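PDB 3WWX: S12 family peptidase, which hydrolyses amide bonds with D-stereospecificity, as a serine hydrolase of the beta-lactamase-like S12 peptidase family. Local coordinates for the octane 1,8-diamine site. Sequence-based numbering; all coordinates share one arbitrary frame.

The octane 1,8-diamine site. Residues 122, 213, 215-216, 304-306, 309, 329. With DIA (octane 1,8-diamine), chain B.
Octane 1,8-diamine lies in a cleft lined by the end of strand 297-305, the loop after it, strand 308-315 and the loops carrying Phe122, Leu215 and Asp329. In S12 enzymes the equivalent strand edge borders the active site, so the diamine probably occupies part of the substrate cleft, though it may come from the crystallisation or purification medium. It buries 258 of its 350 Å² against the protein, so most of the chain is enclosed. One terminal amine, N1, donates to the backbone carbonyl O of Phe122 at 2.9 Å, meeting a lone pair in the carbonyl plane with a C=O...N angle of 136°. The alkyl chain is held by packing. C2 sits over one face of the His306 imidazole, 3.7 Å from the ring centroid and displaced toward the rim, a CH-pi contact. Asp329 OD2 also touches C2. Phe122, its CG anti to the carbonyl carbon, brings CE1 within 3.8 Å of C4. The strand backbone follows, Ile305 CA beside C5 at 3.5 Å and Gly304 CA beside C7 at 3.5 Å, with Asp329 CB also near C7. The second amine, N8, has Ser309 CB at 3.7 Å. Asp329 CG sits between the backbone N and carbonyl carbon (chi1 56°), turning OD2 toward C2 and Ser213 OG, which donates to its syn lone pair at 2.7 Å. Ser213 OG is fixed from both sides, accepting a hydrogen bond from Leu215 N at 3.1 Å, with 157° at the hydrogen.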
ATOM      1  N   PHE A 122       8.422  -3.545  15.325  1.00 14.09           N
ATOM      2  CA  PHE A 122       7.969  -4.839  14.788  1.00 17.60           C
ATOM      3  C   PHE A 122       8.023  -5.998  15.754  1.00 20.55           C
ATOM      4  O   PHE A 122       7.334  -7.011  15.554  1.00 21.98           O
ATOM      5  CB  PHE A 122       8.705  -5.143  13.487  1.00 21.35           C
ATOM      6  CG  PHE A 122       8.345  -4.183  12.376  1.00 22.19           C
ATOM      7  CD1 PHE A 122       7.013  -3.931  12.061  1.00 23.89           C
ATOM      8  CD2 PHE A 122       9.316  -3.496  11.687  1.00 20.12           C
ATOM      9  CE1 PHE A 122       6.672  -3.041  11.063  1.00 27.80           C
ATOM     10  CE2 PHE A 122       8.978  -2.609  10.686  1.00 19.65           C
ATOM     11  CZ  PHE A 122       7.663  -2.372  10.383  1.00 28.76           C
ATOM     12  N   SER A 213      -1.477  -9.811  15.836  1.00 10.72           N
ATOM     13  CA  SER A 213      -0.107 -10.037  15.414  1.00 10.71           C
ATOM     14  C   SER A 213       0.673 -10.838  16.435  1.00 12.15           C
ATOM     15  O   SER A 213       0.356 -10.810  17.622  1.00 13.06           O
ATOM     16  CB  SER A 213       0.596  -8.686  15.223  1.00 11.47           C
ATOM     17  OG  SER A 213       1.913  -8.828  14.725  1.00 13.43           O
ATOM     18  N   LEU A 215       4.081 -10.242  16.411  1.00 18.89           N
ATOM     19  CA  LEU A 215       5.241  -9.371  16.652  1.00 17.93           C
ATOM     20  C   LEU A 215       6.536 -10.206  16.624  1.00 20.95           C
ATOM     21  O   LEU A 215       7.472  -9.978  17.396  1.00 22.35           O
ATOM     22  CB  LEU A 215       5.100  -8.655  18.001  1.00 18.50           C
ATOM     23  CG  LEU A 215       3.847  -7.797  18.182  1.00 14.83           C
ATOM     24  CD1 LEU A 215       3.805  -7.175  19.585  1.00 16.27           C
ATOM     25  CD2 LEU A 215       3.749  -6.698  17.153  1.00 16.75           C
ATOM     26  N   SER A 216       6.563 -11.205  15.751  1.00 27.26           N
ATOM     27  CA  SER A 216       7.583 -12.256  15.836  1.00 27.52           C
ATOM     28  C   SER A 216       7.315 -13.348  14.823  1.00 37.84           C
ATOM     29  O   SER A 216       6.270 -13.346  14.160  1.00 32.65           O
ATOM     30  CB  SER A 216       7.589 -12.870  17.239  1.00 34.66           C
ATOM     31  OG  SER A 216       8.297 -14.095  17.276  1.00 36.17           O
ATOM     32  N   GLY A 304       0.460  -4.528   3.966  1.00 12.40           N
ATOM     33  CA  GLY A 304       0.834  -5.153   5.215  1.00 12.31           C
ATOM     34  C   GLY A 304       1.166  -4.087   6.254  1.00 15.23           C
ATOM     35  O   GLY A 304       1.926  -3.147   6.016  1.00 19.97           O
ATOM     36  N   ILE A 305       0.550  -4.221   7.420  1.00 11.58           N
ATOM     37  CA  ILE A 305       0.867  -3.442   8.588  1.00 10.14           C
ATOM     38  C   ILE A 305       0.361  -4.313   9.757  1.00 10.34           C
ATOM     39  O   ILE A 305      -0.254  -5.352   9.536  1.00 10.83           O
ATOM     40  CB  ILE A 305       0.233  -2.029   8.499  1.00 10.06           C
ATOM     41  CG1 ILE A 305       0.730  -1.101   9.606  1.00 11.02           C
ATOM     42  CG2 ILE A 305      -1.274  -2.129   8.515  1.00 12.43           C
ATOM     43  CD1 ILE A 305       0.511   0.376   9.274  1.00 12.99           C
ATOM     44  N   HIS A 306       0.647  -3.932  10.991  1.00 10.10           N
ATOM     45  CA  HIS A 306       0.357  -4.793  12.144  1.00 11.55           C
ATOM     46  C   HIS A 306      -1.071  -5.328  12.151  1.00 11.34           C
ATOM     47  O   HIS A 306      -2.025  -4.575  12.151  1.00 10.33           O
ATOM     48  CB  HIS A 306       0.574  -4.035  13.444  1.00 10.28           C
ATOM     49  CG  HIS A 306       1.953  -3.494  13.591  1.00  9.63           C
ATOM     50  ND1 HIS A 306       2.496  -2.575  12.711  1.00 12.14           N
ATOM     51  CD2 HIS A 306       2.894  -3.716  14.533  1.00 11.55           C
ATOM     52  CE1 HIS A 306       3.718  -2.284  13.092  1.00 13.50           C
ATOM     53  NE2 HIS A 306       3.979  -2.945  14.207  1.00 11.79           N
ATOM     54  N   SER A 309      -3.423  -7.759   6.745  1.00  9.29           N
ATOM     55  CA  SER A 309      -2.934  -8.150   5.415  1.00  8.93           C
ATOM     56  C   SER A 309      -4.054  -7.854   4.434  1.00  9.64           C
ATOM     57  O   SER A 309      -5.107  -8.482   4.505  1.00 10.72           O
ATOM     58  CB  SER A 309      -2.571  -9.622   5.380  1.00 12.69           C
ATOM     59  OG  SER A 309      -2.024  -9.973   4.118  1.00 20.68           O
ATOM     60  N   ASP A 329      -1.531 -11.230  10.736  1.00 14.74           N
ATOM     61  CA  ASP A 329      -0.443 -10.932   9.817  1.00 14.76           C
ATOM     62  C   ASP A 329       0.532 -12.094   9.658  1.00 17.55           C
ATOM     63  O   ASP A 329       1.559 -11.939   8.995  1.00 22.56           O
ATOM     64  CB  ASP A 329       0.274  -9.644  10.207  1.00 15.46           C
ATOM     65  CG  ASP A 329       0.796  -9.660  11.627  1.00 16.12           C
ATOM     66  OD1 ASP A 329       0.967 -10.750  12.215  1.00 16.68           O
ATOM     67  OD2 ASP A 329       1.045  -8.561  12.158  1.00 14.22           O
TER
HETATM   68  N1  DIA B 401       5.711  -7.996  13.397  1.00 34.88           N
HETATM   69  C1  DIA B 401       4.949  -6.810  13.619  1.00 27.45           C
HETATM   70  C2  DIA B 401       3.850  -6.491  12.628  1.00 28.36           C
HETATM   71  C3  DIA B 401       4.130  -6.907  11.222  1.00 28.24           C
HETATM   72  C4  DIA B 401       4.223  -5.814  10.178  1.00 31.68           C
HETATM   73  C5  DIA B 401       3.226  -5.993   9.064  1.00 33.32           C
HETATM   74  C6  DIA B 401       3.219  -7.372   8.450  1.00 31.32           C
HETATM   75  C7  DIA B 401       2.098  -7.530   7.473  1.00 31.80           C
HETATM   76  C8  DIA B 401       2.289  -8.831   6.743  1.00 32.97           C
HETATM   77  N8  DIA B 401       1.037  -9.228   6.202  1.00 34.07           N